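Local coordinates for protein ofchtiv-allosamidin (Ostrinia furnacalis, PDB 6JMB) that probably hydrolyses chitin as a group IV insect chitinase of glycosyl hydrolase family 18, and binds the inhibitor allosamidin in its sugar-binding cleft, at residues 253-264 against 311-319. Numbering follows the deposited sequence.
Sequences TFQLSDPSVNAP and YAFLDYNWV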
ATOM      1  N   THR A 253      10.468  -2.979  11.898  1.00  9.93           N
ATOM      2  CA  THR A 253      11.196  -3.138  13.149  1.00  9.94           C
ATOM      3  C   THR A 253      12.460  -3.960  12.938  1.00 10.40           C
ATOM      4  O   THR A 253      12.497  -4.891  12.124  1.00 10.01           O
ATOM      5  CB  THR A 253      10.325  -3.783  14.242  1.00 10.94           C
ATOM      6  OG1 THR A 253      10.165  -5.176  13.960  1.00 11.30           O
ATOM      7  CG2 THR A 253       8.946  -3.122  14.320  1.00 11.77           C
ATOM      8  N   PHE A 254      13.491  -3.599  13.703  1.00  9.92           N
ATOM      9  CA  PHE A 254      14.836  -4.127  13.536  1.00 10.30           C
ATOM     10  C   PHE A 254      15.415  -4.475  14.902  1.00 10.11           C
ATOM     11  O   PHE A 254      15.026  -3.912  15.930  1.00 11.08           O
ATOM     12  CB  PHE A 254      15.778  -3.071  12.935  1.00  9.91           C
ATOM     13  CG  PHE A 254      15.392  -2.576  11.569  1.00 10.04           C
ATOM     14  CD1 PHE A 254      14.328  -1.699  11.398  1.00 10.67           C
ATOM     15  CD2 PHE A 254      16.139  -2.942  10.454  1.00 10.73           C
ATOM     16  CE1 PHE A 254      13.996  -1.222  10.132  1.00 10.64           C
ATOM     17  CE2 PHE A 254      15.813  -2.465   9.188  1.00 10.46           C
ATOM     18  CZ  PHE A 254      14.741  -1.605   9.033  1.00 10.53           C
ATOM     19  N   GLN A 255      16.379  -5.399  14.893  1.00 11.53           N
ATOM     20  CA  GLN A 255      17.237  -5.699  16.037  1.00 11.33           C
ATOM     21  C   GLN A 255      18.597  -5.084  15.731  1.00 11.59           C
ATOM     22  O   GLN A 255      19.276  -5.514  14.795  1.00 12.61           O
ATOM     23  CB  GLN A 255      17.373  -7.212  16.209  1.00 12.46           C
ATOM     24  CG  GLN A 255      18.284  -7.626  17.355  1.00 15.08           C
ATOM     25  CD  GLN A 255      18.613  -9.111  17.346  1.00 18.89           C
ATOM     26  OE1 GLN A 255      18.612  -9.759  16.300  1.00 20.14           O
ATOM     27  NE2 GLN A 255      18.894  -9.657  18.525  1.00 23.21           N
ATOM     28  N   LEU A 256      18.991  -4.074  16.502  1.00 11.60           N
ATOM     29  CA  LEU A 256      20.279  -3.432  16.280  1.00 11.04           C
ATOM     30  C   LEU A 256      21.426  -4.404  16.529  1.00 12.04           C
ATOM     31  O   LEU A 256      21.352  -5.286  17.387  1.00 13.27           O
ATOM     32  CB  LEU A 256      20.434  -2.242  17.221  1.00 11.61           C
ATOM     33  CG  LEU A 256      19.528  -1.046  16.933  1.00 10.93           C
ATOM     34  CD1 LEU A 256      19.542  -0.073  18.112  1.00 12.88           C
ATOM     35  CD2 LEU A 256      19.949  -0.354  15.640  1.00 11.28           C
ATOM     36  N   SER A 257      22.503  -4.237  15.755  1.00 11.60           N
ATOM     37  CA  SER A 257      23.720  -4.989  16.040  1.00 12.02           C
ATOM     38  C   SER A 257      24.366  -4.521  17.337  1.00 12.33           C
ATOM     39  O   SER A 257      24.875  -5.338  18.111  1.00 13.68           O
ATOM     40  CB  SER A 257      24.705  -4.862  14.884  1.00 12.23           C
ATOM     41  OG  SER A 257      24.158  -5.403  13.694  1.00 16.25           O
ATOM     42  N   ASP A 258      24.353  -3.210  17.589  1.00 11.85           N
ATOM     43  CA  ASP A 258      24.901  -2.601  18.795  1.00 11.30           C
ATOM     44  C   ASP A 258      23.915  -1.529  19.239  1.00 12.12           C
ATOM     45  O   ASP A 258      23.727  -0.533  18.530  1.00 12.07           O
ATOM     46  CB  ASP A 258      26.270  -1.985  18.482  1.00 13.69           C
ATOM     47  CG  ASP A 258      26.983  -1.442  19.719  1.00 15.23           C
ATOM     48  OD1 ASP A 258      26.311  -1.027  20.687  1.00 15.32           O
ATOM     49  OD2 ASP A 258      28.235  -1.402  19.709  1.00 15.58           O
ATOM     50  N   PRO A 259      23.265  -1.702  20.392  1.00 11.08           N
ATOM     51  CA  PRO A 259      22.261  -0.716  20.830  1.00 11.86           C
ATOM     52  C   PRO A 259      22.787   0.698  20.986  1.00 12.35           C
ATOM     53  O   PRO A 259      21.987   1.641  20.938  1.00 14.05           O
ATOM     54  CB  PRO A 259      21.765  -1.285  22.170  1.00 12.58           C
ATOM     55  CG  PRO A 259      22.007  -2.762  22.052  1.00 13.18           C
ATOM     56  CD  PRO A 259      23.291  -2.895  21.260  1.00 13.19           C
ATOM     57  N   SER A 260      24.095   0.889  21.184  1.00 12.35           N
ATOM     58  CA  SER A 260      24.616   2.245  21.302  1.00 13.23           C
ATOM     59  C   SER A 260      24.754   2.945  19.958  1.00 14.11           C
ATOM     60  O   SER A 260      25.038   4.146  19.929  1.00 15.84           O
ATOM     61  CB  SER A 260      25.954   2.251  22.045  1.00 17.19           C
ATOM     62  OG  SER A 260      26.954   1.582  21.299  1.00 20.17           O
ATOM     63  N   VAL A 261      24.572   2.229  18.852  1.00 13.10           N
ATOM     64  CA  VAL A 261      24.637   2.805  17.512  1.00 12.86           C
ATOM     65  C   VAL A 261      23.233   2.675  16.937  1.00 12.82           C
ATOM     66  O   VAL A 261      22.853   1.613  16.426  1.00 12.59           O
ATOM     67  CB  VAL A 261      25.686   2.113  16.638  1.00 12.01           C
ATOM     68  CG1 VAL A 261      25.776   2.791  15.292  1.00 13.43           C
ATOM     69  CG2 VAL A 261      27.047   2.147  17.342  1.00 14.49           C
ATOM     70  N   ASN A 262      22.442   3.747  17.058  1.00 12.40           N
ATOM     71  CA  ASN A 262      20.993   3.654  16.907  1.00 12.82           C
ATOM     72  C   ASN A 262      20.431   4.718  15.968  1.00 11.96           C
ATOM     73  O   ASN A 262      19.222   4.979  15.982  1.00 12.85           O
ATOM     74  CB  ASN A 262      20.316   3.714  18.281  1.00 13.68           C
ATOM     75  CG  ASN A 262      20.872   4.834  19.147  1.00 15.45           C
ATOM     76  OD1 ASN A 262      21.087   5.949  18.673  1.00 16.57           O
ATOM     77  ND2 ASN A 262      21.116   4.537  20.416  1.00 21.47           N
ATOM     78  N   ALA A 263      21.276   5.342  15.158  1.00 12.01           N
ATOM     79  CA  ALA A 263      20.804   6.236  14.124  1.00 12.44           C
ATOM     80  C   ALA A 263      20.203   5.414  12.987  1.00 10.86           C
ATOM     81  O   ALA A 263      20.410   4.201  12.900  1.00 12.11           O
ATOM     82  CB  ALA A 263      21.975   7.068  13.601  1.00 14.80           C
ATOM     83  N   PRO A 264      19.458   6.050  12.083  1.00 11.41           N
ATOM     84  CA  PRO A 264      19.168   5.398  10.805  1.00 11.63           C
ATOM     85  C   PRO A 264      20.483   5.003  10.153  1.00 11.28           C
ATOM     86  O   PRO A 264      21.520   5.635  10.375  1.00 12.22           O
ATOM     87  CB  PRO A 264      18.450   6.491  10.000  1.00 11.22           C
ATOM     88  CG  PRO A 264      17.923   7.448  11.032  1.00 11.21           C
ATOM     89  CD  PRO A 264      18.931   7.425  12.142  1.00 12.37           C
ATOM     90  N   TYR A 311      11.578   7.888  14.129  1.00  9.84           N
ATOM     91  CA  TYR A 311      12.002   6.535  14.445  1.00 10.53           C
ATOM     92  C   TYR A 311      12.164   6.448  15.952  1.00 11.15           C
ATOM     93  O   TYR A 311      12.244   7.468  16.642  1.00 10.95           O
ATOM     94  CB  TYR A 311      13.291   6.146  13.702  1.00 11.06           C
ATOM     95  CG  TYR A 311      14.489   7.010  14.027  1.00 11.06           C
ATOM     96  CD1 TYR A 311      14.645   8.269  13.458  1.00 10.27           C
ATOM     97  CD2 TYR A 311      15.468   6.567  14.909  1.00 12.72           C
ATOM     98  CE1 TYR A 311      15.742   9.063  13.759  1.00 12.70           C
ATOM     99  CE2 TYR A 311      16.565   7.355  15.212  1.00 12.43           C
ATOM    100  CZ  TYR A 311      16.694   8.594  14.638  1.00 12.65           C
ATOM    101  OH  TYR A 311      17.794   9.375  14.946  1.00 17.49           O
ATOM    102  N   ALA A 312      12.204   5.224  16.465  1.00 10.25           N
ATOM    103  CA  ALA A 312      12.243   5.019  17.902  1.00 10.23           C
ATOM    104  C   ALA A 312      13.178   3.870  18.226  1.00 10.79           C
ATOM    105  O   ALA A 312      13.324   2.928  17.443  1.00 11.42           O
ATOM    106  CB  ALA A 312      10.845   4.736  18.465  1.00 11.74           C
ATOM    107  N   PHE A 313      13.817   3.947  19.388  1.00 11.22           N
ATOM    108  CA  PHE A 313      14.683   2.856  19.804  1.00 11.41           C
ATOM    109  C   PHE A 313      14.586   2.631  21.304  1.00 12.48           C
ATOM    110  O   PHE A 313      14.271   3.541  22.076  1.00 13.67           O
ATOM    111  CB  PHE A 313      16.144   3.040  19.362  1.00 13.72           C
ATOM    112  CG  PHE A 313      16.758   4.331  19.799  1.00 14.62           C
ATOM    113  CD1 PHE A 313      17.370   4.436  21.037  1.00 17.77           C
ATOM    114  CD2 PHE A 313      16.733   5.440  18.968  1.00 15.00           C
ATOM    115  CE1 PHE A 313      17.947   5.624  21.444  1.00 20.86           C
ATOM    116  CE2 PHE A 313      17.312   6.636  19.368  1.00 19.72           C
ATOM    117  CZ  PHE A 313      17.917   6.724  20.608  1.00 20.90           C
ATOM    118  N   LEU A 314      14.845   1.387  21.695  1.00 12.32           N
ATOM    119  CA  LEU A 314      14.882   0.999  23.101  1.00 12.42           C
ATOM    120  C   LEU A 314      15.769  -0.235  23.158  1.00 12.26           C
ATOM    121  O   LEU A 314      15.363  -1.309  22.699  1.00 12.52           O
ATOM    122  CB  LEU A 314      13.479   0.686  23.599  1.00 13.24           C
ATOM    123  CG  LEU A 314      13.378   0.164  25.034  1.00 15.09           C
ATOM    124  CD1 LEU A 314      14.077   1.114  25.998  1.00 17.92           C
ATOM    125  CD2 LEU A 314      11.921  -0.015  25.424  1.00 16.77           C
ATOM    126  N   ASP A 315      16.977  -0.072  23.695  1.00 12.63           N
ATOM    127  CA  ASP A 315      17.958  -1.151  23.712  1.00 14.02           C
ATOM    128  C   ASP A 315      18.127  -1.727  22.308  1.00 11.99           C
ATOM    129  O   ASP A 315      18.479  -0.984  21.387  1.00 13.20           O
ATOM    130  CB  ASP A 315      17.586  -2.216  24.748  1.00 13.86           C
ATOM    131  CG  ASP A 315      17.600  -1.680  26.160  1.00 22.26           C
ATOM    132  OD1 ASP A 315      18.436  -0.803  26.449  1.00 22.83           O
ATOM    133  OD2 ASP A 315      16.774  -2.142  26.978  1.00 28.11           O
ATOM    134  N   TYR A 316      17.867  -3.022  22.115  1.00 10.75           N
ATOM    135  CA  TYR A 316      18.081  -3.617  20.798  1.00 12.12           C
ATOM    136  C   TYR A 316      17.022  -3.216  19.771  1.00 11.28           C
ATOM    137  O   TYR A 316      17.248  -3.395  18.570  1.00 13.02           O
ATOM    138  CB  TYR A 316      18.188  -5.141  20.908  1.00 13.35           C
ATOM    139  CG  TYR A 316      19.571  -5.593  21.315  1.00 12.35           C
ATOM    140  CD1 TYR A 316      20.572  -5.725  20.369  1.00 13.21           C
ATOM    141  CD2 TYR A 316      19.878  -5.868  22.642  1.00 12.53           C
ATOM    142  CE1 TYR A 316      21.842  -6.122  20.717  1.00 13.60           C
ATOM    143  CE2 TYR A 316      21.155  -6.267  23.005  1.00 14.07           C
ATOM    144  CZ  TYR A 316      22.129  -6.396  22.031  1.00 15.04           C
ATOM    145  OH  TYR A 316      23.406  -6.792  22.361  1.00 16.93           O
ATOM    146  N   ASN A 317      15.880  -2.683  20.200  1.00 11.03           N
ATOM    147  CA  ASN A 317      14.793  -2.387  19.270  1.00 10.91           C
ATOM    148  C   ASN A 317      15.047  -1.080  18.539  1.00 11.25           C
ATOM    149  O   ASN A 317      15.383  -0.069  19.162  1.00 13.42           O
ATOM    150  CB  ASN A 317      13.485  -2.224  20.032  1.00 13.41           C
ATOM    151  CG  ASN A 317      13.078  -3.465  20.741  1.00 14.96           C
ATOM    152  OD1 ASN A 317      12.665  -4.438  20.116  1.00 17.73           O
ATOM    153  ND2 ASN A 317      13.193  -3.451  22.066  1.00 17.91           N
ATOM    154  N   TRP A 318      14.840  -1.091  17.224  1.00  9.79           N
ATOM    155  CA  TRP A 318      14.832   0.124  16.425  1.00 10.53           C
ATOM    156  C   TRP A 318      13.647   0.020  15.477  1.00 10.30           C
ATOM    157  O   TRP A 318      13.495  -0.987  14.781  1.00 10.65           O
ATOM    158  CB  TRP A 318      16.145   0.254  15.652  1.00 10.40           C
ATOM    159  CG  TRP A 318      16.380   1.579  15.014  1.00  9.71           C
ATOM    160  CD1 TRP A 318      17.181   2.592  15.486  1.00 11.25           C
ATOM    161  CD2 TRP A 318      15.869   2.031  13.753  1.00  9.98           C
ATOM    162  NE1 TRP A 318      17.177   3.644  14.606  1.00 10.85           N
ATOM    163  CE2 TRP A 318      16.381   3.327  13.535  1.00 10.44           C
ATOM    164  CE3 TRP A 318      15.016   1.469  12.793  1.00  9.51           C
ATOM    165  CZ2 TRP A 318      16.066   4.075  12.398  1.00 11.36           C
ATOM    166  CZ3 TRP A 318      14.708   2.209  11.659  1.00  9.88           C
ATOM    167  CH2 TRP A 318      15.234   3.500  11.473  1.00 10.20           C
ATOM    168  N   VAL A 319      12.796   1.042  15.463  1.00 10.02           N
ATOM    169  CA  VAL A 319      11.528   0.998  14.743  1.00  9.16           C
ATOM    170  C   VAL A 319      11.399   2.248  13.883  1.00  9.97           C
ATOM    171  O   VAL A 319      11.521   3.370  14.385  1.00 10.19           O
ATOM    172  CB  VAL A 319      10.340   0.902  15.720  1.00  9.50           C
ATOM    173  CG1 VAL A 319       9.009   0.938  14.965  1.00 10.77           C
ATOM    174  CG2 VAL A 319      10.435  -0.354  16.562  1.00 10.34           C
TER
HETATM  175  O   HOH W   1      12.390  -3.929  17.306  1.00 14.84           O
HETATM  176  O   HOH W   2      19.285   1.651  21.438  1.00 14.95           O
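Strands 253-256 and 317-319 run antiparallel, with Phe254 and Trp318 as a hydrogen-bonded pair and Leu256 N donating to Tyr316 O (2.8 Å). Beyond the strand, 257-264 curls back across the hairpin 311-319, whose type II' turn spans Leu314 to Asn317. Trp318 carries the contact: with CG anti to the backbone N (chi1 -168°), its indole edge meets the Phe254 face in an offset edge-to-face pair, planes at 84°. Leu256 packs its branched end against Trp318 CB, while Trp318 NE1 donates to Asn262 O (2.8 Å), lying above that carbonyl's plane. Replacing Trp318 by an alanine is likely to open a gap beside Phe254 and leave Asn262 O without this donor. Asn262 suits both neighbours: its flat amide stacks on Phe313, planes 10° apart, while Asn262 ND2 donates to Pro259 O (3.1 Å). Prolines, with polarised C-H groups, make CH-pi contacts: Pro259 CG over the centre of Tyr316, Pro264 CD over one face of Tyr311. Strand 300-304 flanks Tyr311 and Phe313, and Phe289 of helix 286-295 touches Val319; the hairpin joins TIM-barrel strand 243-256, consistent with the alpha+beta insertion many family 18 chitinases carry before the last barrel strand, here 341-345.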